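Local atomic coordinates of tannase (Lactobacillus plantarum, PDB entry 4J0G), a protein that probably hydrolyses the ester bonds of gallotannins and related gallate esters, using an alpha/beta-hydrolase fold. Residues A[68-73]-A[156-161]; A[202-207]-A[453-458]; A[417-422]-A[447-452]. All coordinates share one frame; numbering follows the deposited sequence.

Interaction 1: residues A[68-73]-A[156-161]; sequences APILMP and NRIITN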
loop_
_atom_site.group_PDB
_atom_site.type_symbol
_atom_site.label_atom_id
_atom_site.label_comp_id
_atom_site.label_asym_id
_atom_site.label_seq_id
_atom_site.Cartn_x
_atom_site.Cartn_y
_atom_site.Cartn_z
ATOM N N ALA A 68 7.765 -2.949 -22.671
ATOM C CA ALA A 68 7.189 -1.918 -21.781
ATOM C C ALA A 68 6.864 -2.507 -20.432
ATOM O O ALA A 68 6.405 -3.646 -20.308
ATOM C CB ALA A 68 5.976 -1.290 -22.369
ATOM N N PRO A 69 7.095 -1.685 -19.375
ATOM C CA PRO A 69 6.696 -2.064 -18.014
ATOM C C PRO A 69 5.210 -2.161 -17.946
ATOM O O PRO A 69 4.511 -1.500 -18.738
ATOM C CB PRO A 69 7.181 -0.882 -17.180
ATOM C CG PRO A 69 8.170 -0.159 -18.052
ATOM C CD PRO A 69 7.657 -0.322 -19.446
ATOM N N ILE A 70 4.699 -3.003 -17.057
ATOM C CA ILE A 70 3.285 -3.083 -16.878
ATOM C C ILE A 70 2.967 -2.527 -15.499
ATOM O O ILE A 70 3.234 -3.169 -14.489
ATOM C CB ILE A 70 2.754 -4.524 -17.038
ATOM C CG1 ILE A 70 3.104 -5.076 -18.423
ATOM C CG2 ILE A 70 1.254 -4.572 -16.801
ATOM C CD1 ILE A 70 2.585 -6.465 -18.694
ATOM N N LEU A 71 2.374 -1.339 -15.475
ATOM C CA LEU A 71 1.978 -0.734 -14.222
ATOM C C LEU A 71 0.630 -1.318 -13.844
ATOM O O LEU A 71 -0.287 -1.366 -14.660
ATOM C CB LEU A 71 1.883 0.788 -14.340
ATOM C CG LEU A 71 1.605 1.592 -13.057
ATOM C CD1 LEU A 71 2.810 1.588 -12.107
ATOM C CD2 LEU A 71 1.200 3.027 -13.383
ATOM N N MET A 72 0.517 -1.779 -12.608
ATOM C CA MET A 72 -0.738 -2.342 -12.150
ATOM C C MET A 72 -1.177 -1.551 -10.934
ATOM O O MET A 72 -0.978 -1.977 -9.799
ATOM C CB MET A 72 -0.556 -3.829 -11.846
ATOM C CG MET A 72 -0.221 -4.626 -13.108
ATOM S SD MET A 72 -0.325 -6.419 -12.991
ATOM C CE MET A 72 -2.094 -6.652 -12.952
ATOM N N PRO A 73 -1.796 -0.388 -11.168
ATOM C CA PRO A 73 -2.248 0.449 -10.059
ATOM C C PRO A 73 -3.556 -0.083 -9.520
ATOM O O PRO A 73 -4.294 -0.723 -10.262
ATOM C CB PRO A 73 -2.490 1.788 -10.739
ATOM C CG PRO A 73 -2.994 1.392 -12.109
ATOM C CD PRO A 73 -2.206 0.153 -12.477
ATOM N N ASN A 156 7.290 -9.733 -17.164
ATOM C CA ASN A 156 8.333 -9.836 -16.148
ATOM C C ASN A 156 8.705 -8.458 -15.630
ATOM O O ASN A 156 9.628 -8.310 -14.833
ATOM C CB ASN A 156 9.600 -10.489 -16.716
ATOM C CG ASN A 156 9.358 -11.891 -17.241
ATOM O OD1 ASN A 156 8.843 -12.754 -16.529
ATOM N ND2 ASN A 156 9.737 -12.130 -18.492
ATOM N N ARG A 157 7.972 -7.442 -16.087
ATOM C CA ARG A 157 8.188 -6.065 -15.650
ATOM C C ARG A 157 6.958 -5.433 -15.008
ATOM O O ARG A 157 6.665 -4.254 -15.212
ATOM C CB ARG A 157 8.771 -5.210 -16.769
ATOM C CG ARG A 157 10.160 -5.678 -17.177
ATOM C CD ARG A 157 11.181 -5.506 -16.074
ATOM N NE ARG A 157 12.508 -5.963 -16.482
ATOM C CZ ARG A 157 13.001 -7.176 -16.210
ATOM N NH1 ARG A 157 12.270 -8.052 -15.543
ATOM N NH2 ARG A 157 14.221 -7.507 -16.624
ATOM N N ILE A 158 6.219 -6.233 -14.236
ATOM C CA ILE A 158 5.044 -5.729 -13.550
ATOM C C ILE A 158 5.423 -4.980 -12.276
ATOM O O ILE A 158 6.186 -5.456 -11.435
ATOM C CB ILE A 158 4.099 -6.884 -13.190
ATOM C CG1 ILE A 158 3.516 -7.511 -14.462
ATOM C CG2 ILE A 158 3.009 -6.410 -12.236
ATOM C CD1 ILE A 158 2.741 -8.785 -14.209
ATOM N N ILE A 159 4.887 -3.767 -12.182
ATOM C CA ILE A 159 5.082 -2.874 -11.055
ATOM C C ILE A 159 3.724 -2.466 -10.515
ATOM O O ILE A 159 2.935 -1.828 -11.221
ATOM C CB ILE A 159 5.843 -1.606 -11.490
ATOM C CG1 ILE A 159 7.170 -1.978 -12.158
ATOM C CG2 ILE A 159 6.073 -0.687 -10.302
ATOM C CD1 ILE A 159 7.402 -1.282 -13.478
ATOM N N THR A 160 3.424 -2.873 -9.283
ATOM C CA THR A 160 2.158 -2.515 -8.646
ATOM C C THR A 160 2.240 -1.125 -8.031
ATOM O O THR A 160 3.323 -0.661 -7.683
ATOM C CB THR A 160 1.718 -3.555 -7.595
ATOM O OG1 THR A 160 2.816 -3.863 -6.726
ATOM C CG2 THR A 160 1.238 -4.825 -8.283
ATOM N N ASN A 161 1.095 -0.466 -7.894
ATOM C CA ASN A 161 1.037 0.845 -7.251
ATOM C C ASN A 161 -0.255 1.008 -6.473
ATOM O O ASN A 161 -1.307 0.533 -6.899
ATOM C CB ASN A 161 1.143 1.949 -8.313
ATOM C CG ASN A 161 1.242 3.339 -7.709
ATOM O OD1 ASN A 161 2.013 3.570 -6.780
ATOM N ND2 ASN A 161 0.453 4.269 -8.231
#

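Interaction 2: residues A[202-207]-A[453-458]; sequences SAYCPI and SGDYDL. With HG (mercury (II) ion), chain D.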
loop_
_atom_site.group_PDB
_atom_site.type_symbol
_atom_site.label_atom_id
_atom_site.label_comp_id
_atom_site.label_asym_id
_atom_site.label_seq_id
_atom_site.Cartn_x
_atom_site.Cartn_y
_atom_site.Cartn_z
ATOM N N SER A 202 5.718 -0.195 -5.922
ATOM C CA SER A 202 5.504 1.182 -5.521
ATOM C C SER A 202 4.421 1.197 -4.461
ATOM O O SER A 202 3.342 0.643 -4.669
ATOM C CB SER A 202 5.058 2.002 -6.730
ATOM O OG SER A 202 4.644 3.294 -6.340
ATOM N N ALA A 203 4.708 1.816 -3.319
ATOM C CA ALA A 203 3.714 1.893 -2.258
ATOM C C ALA A 203 3.687 3.244 -1.551
ATOM O O ALA A 203 4.705 3.722 -1.043
ATOM C CB ALA A 203 3.947 0.771 -1.247
ATOM N N TYR A 204 2.498 3.838 -1.518
ATOM C CA TYR A 204 2.246 5.067 -0.775
ATOM C C TYR A 204 1.533 4.778 0.534
ATOM O O TYR A 204 0.516 4.082 0.547
ATOM C CB TYR A 204 1.445 6.047 -1.621
ATOM C CG TYR A 204 2.201 6.522 -2.839
ATOM C CD1 TYR A 204 3.038 7.633 -2.770
ATOM C CD2 TYR A 204 2.096 5.852 -4.053
ATOM C CE1 TYR A 204 3.742 8.065 -3.879
ATOM C CE2 TYR A 204 2.791 6.277 -5.163
ATOM C CZ TYR A 204 3.613 7.382 -5.071
ATOM O OH TYR A 204 4.305 7.807 -6.179
ATOM N N CYS A 205 2.061 5.323 1.625
ATOM C CA CYS A 205 1.478 5.141 2.949
ATOM C C CYS A 205 0.833 3.769 3.126
ATOM O O CYS A 205 -0.364 3.685 3.404
ATOM C CB CYS A 205 0.406 6.201 3.188
ATOM S SG CYS A 205 0.737 7.806 2.455
ATOM N N PRO A 206 1.606 2.688 2.954
ATOM C CA PRO A 206 0.955 1.376 3.061
ATOM C C PRO A 206 0.379 1.118 4.457
ATOM O O PRO A 206 1.132 1.127 5.432
ATOM C CB PRO A 206 2.099 0.396 2.758
ATOM C CG PRO A 206 3.351 1.169 3.068
ATOM C CD PRO A 206 3.049 2.580 2.679
ATOM N N ILE A 207 -0.924 0.862 4.558
ATOM C CA ILE A 207 -1.502 0.565 5.858
ATOM C C ILE A 207 -1.424 -0.946 6.042
ATOM O O ILE A 207 -2.329 -1.683 5.649
ATOM C CB ILE A 207 -2.960 1.057 5.950
ATOM C CG1 ILE A 207 -3.037 2.569 5.700
ATOM C CG2 ILE A 207 -3.585 0.661 7.284
ATOM C CD1 ILE A 207 -2.238 3.423 6.686
ATOM N N SER A 453 -2.396 10.507 0.915
ATOM C CA SER A 453 -2.408 10.556 -0.549
ATOM C C SER A 453 -1.281 9.766 -1.217
ATOM O O SER A 453 -0.395 9.213 -0.555
ATOM C CB SER A 453 -2.478 11.994 -1.080
ATOM O OG SER A 453 -1.426 12.798 -0.582
ATOM N N GLY A 454 -1.333 9.732 -2.543
ATOM C CA GLY A 454 -0.313 9.090 -3.341
ATOM C C GLY A 454 -0.240 9.782 -4.689
ATOM O O GLY A 454 -1.030 10.679 -4.985
ATOM N N ASP A 455 0.709 9.355 -5.508
ATOM C CA ASP A 455 0.821 9.802 -6.889
ATOM C C ASP A 455 1.018 11.317 -7.066
ATOM O O ASP A 455 0.547 11.897 -8.044
ATOM C CB ASP A 455 -0.445 9.382 -7.639
ATOM C CG ASP A 455 -0.565 7.877 -7.776
ATOM O OD1 ASP A 455 0.188 7.160 -7.078
ATOM O OD2 ASP A 455 -1.414 7.410 -8.562
ATOM N N TYR A 456 1.635 11.974 -6.085
ATOM C CA TYR A 456 1.830 13.421 -6.150
ATOM C C TYR A 456 3.249 13.734 -6.637
ATOM O O TYR A 456 3.639 14.888 -6.793
ATOM C CB TYR A 456 1.585 14.016 -4.762
ATOM C CG TYR A 456 2.228 13.198 -3.667
ATOM C CD1 TYR A 456 3.602 13.219 -3.463
ATOM C CD2 TYR A 456 1.463 12.342 -2.885
ATOM C CE1 TYR A 456 4.187 12.446 -2.476
ATOM C CE2 TYR A 456 2.037 11.565 -1.901
ATOM C CZ TYR A 456 3.398 11.621 -1.701
ATOM O OH TYR A 456 3.966 10.848 -0.717
ATOM N N ASP A 457 3.998 12.662 -6.882
ATOM C CA ASP A 457 5.415 12.701 -7.248
ATOM C C ASP A 457 5.784 11.928 -8.512
ATOM O O ASP A 457 6.848 11.305 -8.559
ATOM C CB ASP A 457 6.321 12.303 -6.067
ATOM C CG ASP A 457 6.025 10.917 -5.541
ATOM O OD1 ASP A 457 5.024 10.313 -5.980
ATOM O OD2 ASP A 457 6.803 10.412 -4.710
ATOM N N LEU A 458 4.931 11.934 -9.524
ATOM C CA LEU A 458 5.120 11.040 -10.673
ATOM C C LEU A 458 6.445 11.181 -11.399
ATOM O O LEU A 458 6.982 10.183 -11.879
ATOM C CB LEU A 458 3.969 11.137 -11.689
ATOM C CG LEU A 458 2.576 10.638 -11.297
ATOM C CD1 LEU A 458 2.283 10.907 -9.851
ATOM C CD2 LEU A 458 1.480 11.203 -12.204
HETATM HG HG HG D . -1.035 8.962 3.900
HETATM O O HOH W 1 -2.578 10.373 5.871
HETATM O O HOH W 2 -2.199 6.656 3.687
#

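Interaction 3: residues A[417-422]-A[447-452]; sequences GAADRD and PWDIPH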
loop_
_atom_site.group_PDB
_atom_site.type_symbol
_atom_site.label_atom_id
_atom_site.label_comp_id
_atom_site.label_asym_id
_atom_site.label_seq_id
_atom_site.Cartn_x
_atom_site.Cartn_y
_atom_site.Cartn_z
ATOM N N GLY A 417 3.853 10.502 3.624
ATOM C CA GLY A 417 4.011 11.939 3.817
ATOM C C GLY A 417 4.432 12.283 5.237
ATOM O O GLY A 417 3.996 11.637 6.190
ATOM N N ALA A 418 5.280 13.299 5.380
ATOM C CA ALA A 418 5.764 13.706 6.696
ATOM C C ALA A 418 4.699 14.350 7.587
ATOM O O ALA A 418 4.900 14.521 8.787
ATOM C CB ALA A 418 6.950 14.636 6.539
ATOM N N ALA A 419 3.572 14.701 6.982
ATOM C CA ALA A 419 2.387 15.246 7.652
ATOM C C ALA A 419 1.218 14.239 7.740
ATOM O O ALA A 419 0.093 14.613 8.067
ATOM C CB ALA A 419 1.941 16.549 7.004
ATOM N N ASP A 420 1.508 12.964 7.488
ATOM C CA ASP A 420 0.502 11.895 7.430
ATOM C C ASP A 420 0.277 11.171 8.739
ATOM O O ASP A 420 1.172 10.525 9.266
ATOM C CB ASP A 420 0.932 10.818 6.436
ATOM C CG ASP A 420 0.777 11.242 5.007
ATOM O OD1 ASP A 420 0.003 12.185 4.759
ATOM O OD2 ASP A 420 1.406 10.610 4.133
ATOM N N ARG A 421 -0.938 11.311 9.269
ATOM C CA ARG A 421 -1.281 10.735 10.559
ATOM C C ARG A 421 -2.176 9.492 10.443
ATOM O O ARG A 421 -2.793 9.072 11.423
ATOM C CB ARG A 421 -1.952 11.784 11.469
ATOM C CG ARG A 421 -1.242 13.145 11.505
ATOM C CD ARG A 421 -2.094 14.300 10.970
ATOM N NE ARG A 421 -3.214 14.578 11.869
ATOM C CZ ARG A 421 -4.495 14.581 11.519
ATOM N NH1 ARG A 421 -4.850 14.345 10.264
ATOM N NH2 ARG A 421 -5.422 14.841 12.435
ATOM N N ASP A 422 -2.284 8.915 9.249
ATOM C CA ASP A 422 -3.131 7.741 9.092
ATOM C C ASP A 422 -2.523 6.476 9.714
ATOM O O ASP A 422 -3.242 5.559 10.113
ATOM C CB ASP A 422 -3.294 7.479 7.596
ATOM C CG ASP A 422 -1.952 7.396 6.876
ATOM O OD1 ASP A 422 -0.974 8.004 7.366
ATOM O OD2 ASP A 422 -1.863 6.722 5.831
ATOM N N PRO A 447 8.009 12.458 2.136
ATOM C CA PRO A 447 7.943 13.748 1.444
ATOM C C PRO A 447 7.259 14.792 2.321
ATOM O O PRO A 447 6.231 14.495 2.934
ATOM C CB PRO A 447 7.113 13.442 0.191
ATOM C CG PRO A 447 7.232 11.962 0.005
ATOM C CD PRO A 447 7.347 11.382 1.376
ATOM N N TRP A 448 7.834 15.987 2.395
ATOM C CA TRP A 448 7.339 17.041 3.284
ATOM C C TRP A 448 5.900 17.499 3.106
ATOM O O TRP A 448 5.453 17.768 1.992
ATOM C CB TRP A 448 8.193 18.300 3.135
ATOM C CG TRP A 448 7.663 19.413 3.988
ATOM C CD1 TRP A 448 6.866 20.439 3.572
ATOM C CD2 TRP A 448 7.895 19.630 5.387
ATOM N NE1 TRP A 448 6.570 21.268 4.623
ATOM C CE2 TRP A 448 7.192 20.799 5.748
ATOM C CE3 TRP A 448 8.623 18.951 6.367
ATOM C CZ2 TRP A 448 7.199 21.304 7.045
ATOM C CZ3 TRP A 448 8.627 19.453 7.657
ATOM C CH2 TRP A 448 7.918 20.617 7.984
ATOM N N ASP A 449 5.172 17.593 4.220
ATOM C CA ASP A 449 3.838 18.203 4.231
ATOM C C ASP A 449 2.792 17.637 3.250
ATOM O O ASP A 449 1.922 18.356 2.752
ATOM C CB ASP A 449 3.864 19.728 4.299
ATOM C CG ASP A 449 2.573 20.304 4.856
ATOM O OD1 ASP A 449 1.758 19.528 5.413
ATOM O OD2 ASP A 449 2.392 21.533 4.791
ATOM N N ILE A 450 2.954 16.354 2.951
ATOM C CA ILE A 450 2.042 15.573 2.123
ATOM C C ILE A 450 0.994 14.925 3.027
ATOM O O ILE A 450 1.333 14.312 4.046
ATOM C CB ILE A 450 2.792 14.465 1.372
ATOM C CG1 ILE A 450 3.741 15.072 0.337
ATOM C CG2 ILE A 450 1.813 13.517 0.720
ATOM C CD1 ILE A 450 3.049 15.945 -0.688
ATOM N N PRO A 451 -0.295 15.099 2.665
ATOM C CA PRO A 451 -1.463 14.560 3.375
ATOM C C PRO A 451 -1.710 13.089 3.044
ATOM O O PRO A 451 -0.874 12.488 2.366
ATOM C CB PRO A 451 -2.609 15.421 2.836
ATOM C CG PRO A 451 -2.188 15.741 1.434
ATOM C CD PRO A 451 -0.685 15.894 1.485
ATOM N N HIS A 452 -2.826 12.517 3.487
ATOM C CA HIS A 452 -3.102 11.132 3.135
ATOM C C HIS A 452 -3.341 11.103 1.635
ATOM O O HIS A 452 -4.370 11.575 1.148
ATOM C CB HIS A 452 -4.391 10.730 3.870
ATOM C CG HIS A 452 -4.681 9.259 3.889
ATOM N ND1 HIS A 452 -3.821 8.339 4.451
ATOM C CD2 HIS A 452 -5.751 8.553 3.452
ATOM C CE1 HIS A 452 -4.349 7.131 4.357
ATOM N NE2 HIS A 452 -5.513 7.231 3.743
#

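Interaction 1: residues A[68-73]-A[156-161]
Ile70 pairs with Ile158 and Met72 with Thr160 where strands 70-73 and 158-161 run parallel, side by side, in the central sheet of the alpha/beta-hydrolase fold. Four backbone hydrogen bonds stitch them together. The nitrogens of Ile70 and Met72 give to the carbonyls of Arg157 and Ile159, while those of Ile159 and Asn161 return to Ile70 and Met72; the shortest joins Met72 N to Ile159 O at 2.8 Å. Met72 leaves the sheet on the same face as Ile70, Ile158 and Thr160, where Val144 of helix 132-146 packs on Ile70, Met72 and Ile158. Its CB lies 4.1 Å from Thr160 CG2. With CG anti to the carbonyl carbon (chi1 -65°), the chain leans back along its neighbour, and CG comes to 3.8 Å from Ile158 CG2. SD then presses on the same methyl group, 3.4 Å from Ile158 CG2, so the branch of the isoleucine fits against the thioether. A bend at chi3 (73°) carries CE away from Ile158. On the other face Leu71 meets Ile159 and Asn161, its CD1 lying across the Asn161 side chain, 4.2 Å from Asn161 CB. Just ahead of the strand, Pro69 CB is reached by Ile159 CD1 at 3.7 Å. The amide of Asn161 bonds Ser202 OG of the next strand through OD1 and Asp455 OD1 through ND2. The last of the four backbone bonds, Asn161 N to Met72 O, is the longest at 3.2 Å.

Interaction 2: residues A[202-207]-A[453-458]
Tyr204, the last residue of strand 200-204, carries most of this contact by thrusting its ring against the loop that leads into helix 458-469. Its CG stands anti to the carbonyl carbon (chi1 -65°), which directs the ring under the backbone of Gly454 and Asp455. Gly454 CA makes a CH-pi contact over one face, 3.9 Å from the Tyr204 ring centroid and offset toward the rim, while Asp455 N sits over the centre of that face. A side chain on Gly454 would point at the ring and be tight against its CG. Asp455 bends back so that its OD1 comes within 3.4 Å of Tyr204 CE2, the carboxylate steeply inclined to the ring; its oxygens are held by Asn161 ND2 and Thr98 OG1. The ring edge meets Tyr456 in an offset edge-to-face pair: the edge of Tyr204 faces the Tyr456 ring, with centroids 5.6 Å apart and planes at 69°. At the far end the Tyr204 hydroxyl donates to Asp457, OH to OD1 2.6 Å, meeting the syn side of the carboxylate close to its plane. Asp457 OD2 forms a salt bridge with Arg413, so this N-cap residue spends its side chain on the strands rather than on capping the helix. One step on, Cys205 leaves the strand in a left-handed backbone conformation, and its SG lies 3.5 Å from Ser453 O. That sulfur binds a mercury (II) ion, SG to mercury 2.6 Å; two waters also bind the ion, and the His452 side chain lies close to it. Cys205 also lies against Asp422, so the arrangement borders the 3,4-dihydroxybenzoate site, at the carboxyl ends of the sheet strands where alpha/beta hydrolases hold their active sites.

Interaction 3: residues A[417-422]-A[447-452]
Two loops at the carboxyl ends of strands 411-415 and 441-445 bring Asp422 and His452 of the 3,4-dihydroxybenzoate site together. His452 has its CG anti to the backbone N (chi1 -167°), which swings the imidazole toward Asp422; OD2 of Asp422 arrives at the ring edge, 2.9 Å from His452 ND1, with the carboxylate plane turned 74° from the ring. The histidine is poorly ordered, while Asp422 is steadied through OD1 by His416. Deeper in, Asp420 leans over the loop backbone, its CG 3.3 Å from Ile450 O, and its OD2 accepts a weak bond from Gly417 N. Replacing Asp420 with an alanine would probably leave Gly417 N without that bond and open a gap beside the carbonyl of Ile450. Beyond it, Ala418 N donates to Pro447 O at 2.9 Å, joining the type I turn 417-420 to the type II turn 447-450. Ala419 sets its CB 3.4 Å from Asp449 OD1, an oxygen hydrogen-bonded to Tyr318 OH. Such neighbouring loops, one bearing acids and one a histidine, are the usual seat of the acid and histidine of an alpha/beta-hydrolase catalytic triad.

From the N terminus, interaction 1 comes first: strand 70-73 meets 158-161 and closes a loop of 82 residues holding helix 96-105, strand 108-112 and helix 132-146. Only then does interaction 2 open, at the end of strand 200-204, the next strand across the sheet; it spans 245 residues before the chain returns at 453-458. Interaction 3 falls wholly within that span, joining the loops after strands 411-415 and 441-445. The first two contacts share the sheet and touch directly, whereas interactions 2 and 3 meet where Tyr456 packs on Ile450 and Cys205 on Asp420. Interactions 1 and 3 stay apart, nearest atoms about 12 Å, linked through interaction 2.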